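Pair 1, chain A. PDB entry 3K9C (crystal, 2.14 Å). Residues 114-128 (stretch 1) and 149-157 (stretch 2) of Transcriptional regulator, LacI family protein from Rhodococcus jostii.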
# COMPACT_ATOMS: atom_id res chain seq x y z
N ILE A 114 -18.03 14.93 -2.10
CA ILE A 114 -18.92 14.02 -2.78
C ILE A 114 -19.91 14.79 -3.64
O ILE A 114 -20.33 14.31 -4.70
CB ILE A 114 -19.62 13.06 -1.77
CG1 ILE A 114 -20.26 11.89 -2.52
CG2 ILE A 114 -20.65 13.80 -0.94
CD1 ILE A 114 -20.18 10.58 -1.78
N THR A 115 -20.26 16.01 -3.22
CA THR A 115 -21.18 16.83 -4.01
C THR A 115 -20.52 17.10 -5.37
O THR A 115 -21.20 17.11 -6.40
CB THR A 115 -21.51 18.17 -3.31
OG1 THR A 115 -22.06 17.91 -2.02
CG2 THR A 115 -22.53 18.96 -4.11
N LEU A 116 -19.20 17.32 -5.38
CA LEU A 116 -18.48 17.56 -6.63
C LEU A 116 -18.60 16.33 -7.53
O LEU A 116 -18.82 16.44 -8.74
CB LEU A 116 -16.99 17.83 -6.36
CG LEU A 116 -16.62 19.14 -5.66
CD1 LEU A 116 -15.13 19.14 -5.34
CD2 LEU A 116 -16.99 20.33 -6.54
N ALA A 117 -18.42 15.15 -6.93
CA ALA A 117 -18.53 13.89 -7.65
C ALA A 117 -19.92 13.78 -8.28
O ALA A 117 -20.05 13.48 -9.46
CB ALA A 117 -18.28 12.70 -6.70
N VAL A 118 -20.96 14.03 -7.49
CA VAL A 118 -22.33 13.96 -7.99
C VAL A 118 -22.61 15.02 -9.06
O VAL A 118 -23.18 14.71 -10.10
CB VAL A 118 -23.38 14.13 -6.85
CG1 VAL A 118 -24.78 14.33 -7.46
CG2 VAL A 118 -23.39 12.88 -5.96
N ASP A 119 -22.20 16.26 -8.81
CA ASP A 119 -22.41 17.32 -9.80
C ASP A 119 -21.77 16.92 -11.13
O ASP A 119 -22.37 17.08 -12.20
CB ASP A 119 -21.82 18.65 -9.32
CG ASP A 119 -22.57 19.22 -8.13
OD1 ASP A 119 -23.71 18.79 -7.87
OD2 ASP A 119 -22.01 20.12 -7.46
N HIS A 120 -20.55 16.40 -11.06
CA HIS A 120 -19.83 15.97 -12.25
C HIS A 120 -20.61 14.91 -13.02
O HIS A 120 -20.74 14.99 -14.25
CB HIS A 120 -18.45 15.41 -11.86
CG HIS A 120 -17.73 14.72 -12.97
ND1 HIS A 120 -17.35 15.37 -14.12
CD2 HIS A 120 -17.32 13.44 -13.11
CE1 HIS A 120 -16.74 14.51 -14.93
NE2 HIS A 120 -16.71 13.34 -14.33
N LEU A 121 -21.14 13.92 -12.30
CA LEU A 121 -21.91 12.84 -12.94
C LEU A 121 -23.26 13.28 -13.49
O LEU A 121 -23.65 12.85 -14.58
CB LEU A 121 -22.10 11.69 -11.95
CG LEU A 121 -20.82 10.92 -11.61
CD1 LEU A 121 -21.08 9.99 -10.42
CD2 LEU A 121 -20.33 10.14 -12.84
N THR A 122 -23.99 14.12 -12.77
CA THR A 122 -25.28 14.56 -13.28
C THR A 122 -25.02 15.45 -14.51
O THR A 122 -25.73 15.35 -15.51
CB THR A 122 -26.10 15.29 -12.18
OG1 THR A 122 -25.34 16.37 -11.64
CG2 THR A 122 -26.45 14.31 -11.03
N GLU A 123 -23.97 16.27 -14.45
CA GLU A 123 -23.63 17.13 -15.58
C GLU A 123 -23.34 16.31 -16.82
O GLU A 123 -23.53 16.79 -17.94
CB GLU A 123 -22.41 18.01 -15.26
CG GLU A 123 -22.10 19.05 -16.35
CD GLU A 123 -20.82 19.83 -16.10
OE1 GLU A 123 -20.75 20.56 -15.08
OE2 GLU A 123 -19.88 19.72 -16.92
N LEU A 124 -22.87 15.07 -16.64
CA LEU A 124 -22.58 14.18 -17.76
C LEU A 124 -23.84 13.40 -18.15
O LEU A 124 -23.81 12.51 -19.00
CB LEU A 124 -21.44 13.20 -17.42
CG LEU A 124 -20.00 13.70 -17.61
CD1 LEU A 124 -19.01 12.74 -16.93
CD2 LEU A 124 -19.69 13.82 -19.10
N GLY A 125 -24.96 13.74 -17.50
CA GLY A 125 -26.23 13.11 -17.82
C GLY A 125 -26.71 11.94 -16.99
O GLY A 125 -27.80 11.43 -17.23
N HIS A 126 -25.91 11.50 -16.02
CA HIS A 126 -26.27 10.36 -15.18
C HIS A 126 -27.41 10.69 -14.21
O HIS A 126 -27.45 11.78 -13.64
CB HIS A 126 -25.04 9.87 -14.40
CG HIS A 126 -23.96 9.30 -15.27
ND1 HIS A 126 -24.02 8.03 -15.81
CD2 HIS A 126 -22.80 9.84 -15.72
CE1 HIS A 126 -22.95 7.82 -16.55
NE2 HIS A 126 -22.19 8.90 -16.52
N ARG A 127 -28.31 9.74 -14.01
CA ARG A 127 -29.43 9.93 -13.09
C ARG A 127 -29.55 8.77 -12.10
O ARG A 127 -29.90 8.98 -10.93
CB ARG A 127 -30.74 10.10 -13.88
CG ARG A 127 -30.71 11.30 -14.81
CD ARG A 127 -32.04 11.51 -15.52
NE ARG A 127 -33.10 11.84 -14.58
CZ ARG A 127 -34.31 12.26 -14.94
NH1 ARG A 127 -34.61 12.39 -16.23
NH2 ARG A 127 -35.22 12.53 -14.02
N ASN A 128 -29.28 7.54 -12.55
CA ASN A 128 -29.31 6.39 -11.65
C ASN A 128 -27.89 6.29 -11.13
O ASN A 128 -27.05 5.62 -11.73
CB ASN A 128 -29.67 5.11 -12.40
CG ASN A 128 -31.08 5.12 -12.93
OD1 ASN A 128 -31.30 5.26 -14.13
ND2 ASN A 128 -32.05 4.98 -12.03
N ALA A 149 -27.82 14.13 -0.15
CA ALA A 149 -28.22 15.52 -0.25
C ALA A 149 -28.04 16.02 -1.67
O ALA A 149 -28.93 16.64 -2.25
CB ALA A 149 -27.41 16.38 0.71
N ALA A 150 -26.87 15.74 -2.25
CA ALA A 150 -26.59 16.18 -3.61
C ALA A 150 -27.56 15.54 -4.59
O ALA A 150 -28.01 16.19 -5.53
CB ALA A 150 -25.15 15.84 -3.99
N MSE A 151 -27.88 14.26 -4.41
CA MSE A 151 -28.81 13.62 -5.34
C MSE A 151 -30.19 14.29 -5.25
O MSE A 151 -30.87 14.50 -6.26
CB MSE A 151 -28.93 12.12 -5.04
CG MSE A 151 -27.72 11.27 -5.43
SE MSE A 151 -27.41 11.31 -7.35
CE MSE A 151 -28.73 9.97 -7.91
N ASP A 152 -30.58 14.65 -4.03
CA ASP A 152 -31.86 15.29 -3.79
C ASP A 152 -31.91 16.68 -4.44
O ASP A 152 -32.94 17.09 -4.97
CB ASP A 152 -32.11 15.38 -2.28
CG ASP A 152 -33.53 15.83 -1.95
OD1 ASP A 152 -34.47 15.49 -2.70
OD2 ASP A 152 -33.69 16.50 -0.91
N ARG A 153 -30.78 17.38 -4.41
CA ARG A 153 -30.69 18.71 -5.00
C ARG A 153 -30.92 18.65 -6.51
O ARG A 153 -31.38 19.62 -7.11
CB ARG A 153 -29.33 19.34 -4.72
CG ARG A 153 -29.40 20.71 -4.06
CD ARG A 153 -28.07 21.45 -4.13
NE ARG A 153 -26.97 20.70 -3.53
CZ ARG A 153 -26.92 20.34 -2.25
NH1 ARG A 153 -27.91 20.66 -1.42
NH2 ARG A 153 -25.87 19.67 -1.79
N HIS A 154 -30.58 17.52 -7.12
CA HIS A 154 -30.76 17.35 -8.56
C HIS A 154 -32.09 16.68 -8.90
O HIS A 154 -32.34 16.36 -10.06
CB HIS A 154 -29.63 16.53 -9.17
CG HIS A 154 -28.33 17.26 -9.30
ND1 HIS A 154 -27.45 17.41 -8.25
CD2 HIS A 154 -27.76 17.90 -10.35
CE1 HIS A 154 -26.40 18.10 -8.65
NE2 HIS A 154 -26.56 18.41 -9.92
N GLY A 155 -32.93 16.46 -7.89
CA GLY A 155 -34.22 15.83 -8.13
C GLY A 155 -34.10 14.35 -8.45
O GLY A 155 -34.94 13.78 -9.15
N LEU A 156 -33.06 13.71 -7.92
CA LEU A 156 -32.81 12.30 -8.18
C LEU A 156 -32.90 11.38 -6.96
O LEU A 156 -32.38 10.26 -6.99
CB LEU A 156 -31.42 12.15 -8.84
CG LEU A 156 -31.15 13.01 -10.09
CD1 LEU A 156 -29.73 12.75 -10.59
CD2 LEU A 156 -32.17 12.68 -11.18
N SER A 157 -33.57 11.82 -5.90
CA SER A 157 -33.70 11.00 -4.70
C SER A 157 -34.31 9.63 -4.96
O SER A 157 -34.02 8.68 -4.24
CB SER A 157 -34.53 11.73 -3.64
OG SER A 157 -33.81 12.79 -3.04
O HOH W 1 -25.57 19.90 -5.83

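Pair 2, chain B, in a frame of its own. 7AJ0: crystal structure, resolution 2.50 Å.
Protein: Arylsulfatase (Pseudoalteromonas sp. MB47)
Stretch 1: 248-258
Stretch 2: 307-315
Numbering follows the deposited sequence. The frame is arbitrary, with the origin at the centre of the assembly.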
# COMPACT_ATOMS: atom_id res chain seq x y z
N SER B 248 28.78 -40.51 3.23
CA SER B 248 27.59 -41.35 3.14
C SER B 248 27.85 -42.61 2.33
O SER B 248 27.28 -43.67 2.63
CB SER B 248 26.43 -40.56 2.54
OG SER B 248 25.86 -39.68 3.49
N VAL B 249 28.70 -42.52 1.30
CA VAL B 249 29.07 -43.71 0.55
C VAL B 249 29.83 -44.68 1.44
O VAL B 249 29.53 -45.88 1.48
CB VAL B 249 29.90 -43.32 -0.69
CG1 VAL B 249 30.56 -44.55 -1.30
CG2 VAL B 249 29.02 -42.62 -1.72
N LYS B 250 30.82 -44.18 2.19
CA LYS B 250 31.55 -45.04 3.11
C LYS B 250 30.61 -45.68 4.13
O LYS B 250 30.74 -46.86 4.45
CB LYS B 250 32.64 -44.24 3.82
CG LYS B 250 33.81 -43.84 2.93
CD LYS B 250 34.88 -43.09 3.72
CE LYS B 250 36.04 -42.68 2.82
NZ LYS B 250 37.07 -41.88 3.56
N PHE B 251 29.64 -44.91 4.64
CA PHE B 251 28.74 -45.43 5.66
C PHE B 251 27.86 -46.54 5.11
O PHE B 251 27.72 -47.61 5.73
CB PHE B 251 27.88 -44.30 6.23
CG PHE B 251 26.94 -44.75 7.31
CD1 PHE B 251 27.38 -44.95 8.60
CD2 PHE B 251 25.60 -44.99 7.02
CE1 PHE B 251 26.52 -45.37 9.59
CE2 PHE B 251 24.73 -45.41 8.00
CZ PHE B 251 25.19 -45.60 9.29
N ILE B 252 27.24 -46.32 3.95
CA ILE B 252 26.36 -47.33 3.37
C ILE B 252 27.16 -48.59 3.04
O ILE B 252 26.72 -49.71 3.33
CB ILE B 252 25.64 -46.76 2.13
CG1 ILE B 252 24.54 -45.80 2.57
CG2 ILE B 252 25.08 -47.89 1.27
CD1 ILE B 252 24.02 -44.91 1.46
N ASN B 253 28.34 -48.43 2.44
CA ASN B 253 29.17 -49.59 2.15
C ASN B 253 29.48 -50.38 3.41
O ASN B 253 29.42 -51.61 3.41
CB ASN B 253 30.48 -49.15 1.48
CG ASN B 253 30.29 -48.79 0.02
OD1 ASN B 253 29.33 -49.22 -0.62
ND2 ASN B 253 31.21 -48.00 -0.52
N GLN B 254 29.81 -49.68 4.50
CA GLN B 254 30.19 -50.37 5.73
C GLN B 254 29.02 -51.11 6.35
O GLN B 254 29.18 -52.22 6.88
CB GLN B 254 30.78 -49.36 6.71
CG GLN B 254 31.32 -49.97 7.99
CD GLN B 254 32.02 -48.95 8.87
OE1 GLN B 254 32.13 -47.78 8.52
NE2 GLN B 254 32.50 -49.40 10.03
N ALA B 255 27.82 -50.52 6.29
CA ALA B 255 26.65 -51.18 6.88
C ALA B 255 26.21 -52.37 6.03
O ALA B 255 25.82 -53.41 6.58
CB ALA B 255 25.51 -50.18 7.04
N VAL B 256 26.25 -52.24 4.71
CA VAL B 256 25.82 -53.33 3.85
C VAL B 256 26.81 -54.49 3.93
O VAL B 256 26.43 -55.66 3.87
CB VAL B 256 25.63 -52.85 2.40
CG1 VAL B 256 25.32 -54.02 1.49
CG2 VAL B 256 24.53 -51.79 2.33
N ASP B 257 28.10 -54.18 4.07
CA ASP B 257 29.11 -55.23 4.16
C ASP B 257 29.03 -55.97 5.49
O ASP B 257 29.39 -57.15 5.57
CB ASP B 257 30.51 -54.64 3.97
CG ASP B 257 30.76 -54.18 2.54
OD1 ASP B 257 29.90 -54.45 1.67
OD2 ASP B 257 31.81 -53.55 2.29
N GLU B 258 28.55 -55.30 6.55
CA GLU B 258 28.33 -55.96 7.83
C GLU B 258 27.01 -56.72 7.87
O GLU B 258 26.79 -57.48 8.82
CB GLU B 258 28.35 -54.93 8.96
CG GLU B 258 29.68 -54.24 9.16
CD GLU B 258 29.59 -53.08 10.14
OE1 GLU B 258 28.66 -53.06 10.96
OE2 GLU B 258 30.46 -52.18 10.07
N ALA B 307 22.60 -44.90 -7.25
CA ALA B 307 23.39 -45.86 -8.01
C ALA B 307 24.24 -46.74 -7.10
O ALA B 307 24.49 -47.91 -7.42
CB ALA B 307 24.28 -45.13 -9.02
N LEU B 308 24.69 -46.20 -5.97
CA LEU B 308 25.42 -47.00 -4.99
C LEU B 308 24.52 -48.09 -4.42
O LEU B 308 24.93 -49.26 -4.31
CB LEU B 308 25.97 -46.11 -3.89
CG LEU B 308 26.56 -46.82 -2.67
CD1 LEU B 308 27.73 -47.70 -3.07
CD2 LEU B 308 26.98 -45.80 -1.61
N LEU B 309 23.29 -47.74 -4.04
CA LEU B 309 22.37 -48.73 -3.50
C LEU B 309 22.08 -49.82 -4.53
O LEU B 309 21.97 -51.01 -4.18
CB LEU B 309 21.07 -48.06 -3.06
CG LEU B 309 21.19 -47.09 -1.88
CD1 LEU B 309 19.91 -46.28 -1.73
CD2 LEU B 309 21.49 -47.85 -0.60
N LYS B 310 21.94 -49.44 -5.80
CA LYS B 310 21.71 -50.43 -6.85
C LYS B 310 22.91 -51.36 -7.00
O LYS B 310 22.74 -52.58 -7.12
CB LYS B 310 21.43 -49.71 -8.17
CG LYS B 310 21.05 -50.60 -9.33
CD LYS B 310 20.47 -49.76 -10.47
CE LYS B 310 20.12 -50.61 -11.69
NZ LYS B 310 21.24 -50.69 -12.66
N GLU B 311 24.12 -50.81 -6.97
CA GLU B 311 25.32 -51.62 -7.14
C GLU B 311 25.51 -52.59 -5.98
O GLU B 311 26.09 -53.66 -6.16
CB GLU B 311 26.54 -50.71 -7.29
CG GLU B 311 27.83 -51.44 -7.67
CD GLU B 311 28.69 -51.80 -6.46
OE1 GLU B 311 28.52 -51.17 -5.40
OE2 GLU B 311 29.53 -52.72 -6.59
N LYS B 312 25.04 -52.23 -4.79
CA LYS B 312 25.12 -53.09 -3.62
C LYS B 312 23.93 -54.03 -3.49
O LYS B 312 23.86 -54.79 -2.52
CB LYS B 312 25.25 -52.24 -2.35
CG LYS B 312 26.53 -51.43 -2.29
CD LYS B 312 27.51 -52.01 -1.28
CE LYS B 312 28.94 -51.92 -1.79
NZ LYS B 312 29.92 -52.28 -0.73
N GLY B 313 22.98 -53.98 -4.42
CA GLY B 313 21.82 -54.84 -4.35
C GLY B 313 20.89 -54.55 -3.20
O GLY B 313 20.24 -55.47 -2.69
N GLN B 314 20.80 -53.29 -2.78
CA GLN B 314 19.99 -52.91 -1.63
C GLN B 314 18.82 -51.99 -1.98
O GLN B 314 18.19 -51.45 -1.06
CB GLN B 314 20.86 -52.24 -0.56
CG GLN B 314 21.83 -53.17 0.13
CD GLN B 314 21.13 -54.19 1.01
OE1 GLN B 314 20.26 -53.83 1.82
NE2 GLN B 314 21.50 -55.45 0.87
N LEU B 315 18.52 -51.80 -3.26
CA LEU B 315 17.42 -50.90 -3.61
C LEU B 315 16.08 -51.48 -3.21
O LEU B 315 15.18 -50.76 -2.76
CB LEU B 315 17.43 -50.59 -5.11
CG LEU B 315 18.07 -49.27 -5.56
CD1 LEU B 315 17.80 -49.06 -7.05
CD2 LEU B 315 17.56 -48.08 -4.76

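A backbone arrangement fixes where side chains start but leaves open how they fill the space between, and the two pairs compared here illustrate the principle. In each, a long helix runs beside the final turn of a second helix, which ends close to a glycine: in pair 2 Gly B313 is the first residue to leave helical geometry, in pair 1 His A154, just before Gly A155, already does so. Fourteen central residues superpose with an RMSD of 0.7 Å. The chains run in roughly the same direction, with crossing angles of -35° in pair 1 and -20° in pair 2, and the axes approach to 9.4 Å and 10.8 Å.

The wider spacing of pair 2 goes with a larger residue at one matched position. Ala A150 points toward the partner helix with a single methyl, and its CB lies 3.8 Å from CB of Val A118 and 4.1 Å from CG2 of Thr A115. Here the backbones come close, with the CA atoms of Thr A115 and Ala A150 5.5 Å apart. Its counterpart, Leu B308, has a whole isobutyl group to place, and the matched CA atoms of Val B249 and Leu B308 stand 7.4 Å apart. CD2 of Leu B308 reaches across that gap to CG2 of Val B249 at 3.8 Å and to CG2 of Ile B252 at 4.0 Å. Small residue and close backbone, or large residue and distant backbone, both give apolar contact.

One residue further on, Met A151, a selenomethionine, matches Leu B309. Both start sideways and bring their ends nearer: SE of Met A151 lies 4.0 Å from CG1 of Val A118, while CD2 of Leu B309 lies 4.0 Å from CG2 of Ile B252, the equivalent of that valine.

The position just before the glycine shows a clear change in chemistry. His A154 is anchored within its own stretch, its ND1 donating to O of Ala A150 at 3.0 Å, and Thr A122 lies over one face of the ring. CG2 of Thr A122 makes a CH-pi contact 4.0 Å from the centroid of the His A154 ring, and OG1 of Thr A122 lies 2.9 Å from NE2 of His A154. Pair 2 places Lys B312 here, opposite Val B256 in the threonine's position. The flexible chain of Lys B312 lays its CD 4.1 Å from CG1 of Val B256 and carries its charge onward to a salt bridge, in which NZ of Lys B312 donates a weak hydrogen bond to OD1 of Asp B257 at 3.2 Å. In pair 1 a water bridges the two stretches, donating to OD1 of Asp A119 at 3.0 Å and accepting from NE of Arg A153 at 2.8 Å.

Gly A155 and Gly B313 coincide, with phi of 72° and 67°, positive values that favour glycine. Beyond them the chain turns back, and Leu A156 and Gln B314 both point toward the first helix. CD1 of Leu A156 meets CG2 of Thr A122 at 3.7 Å; glutamine offers the aliphatic part of its chain instead, CG of Gln B314 lying 3.7 Å from CG2 of Val B256.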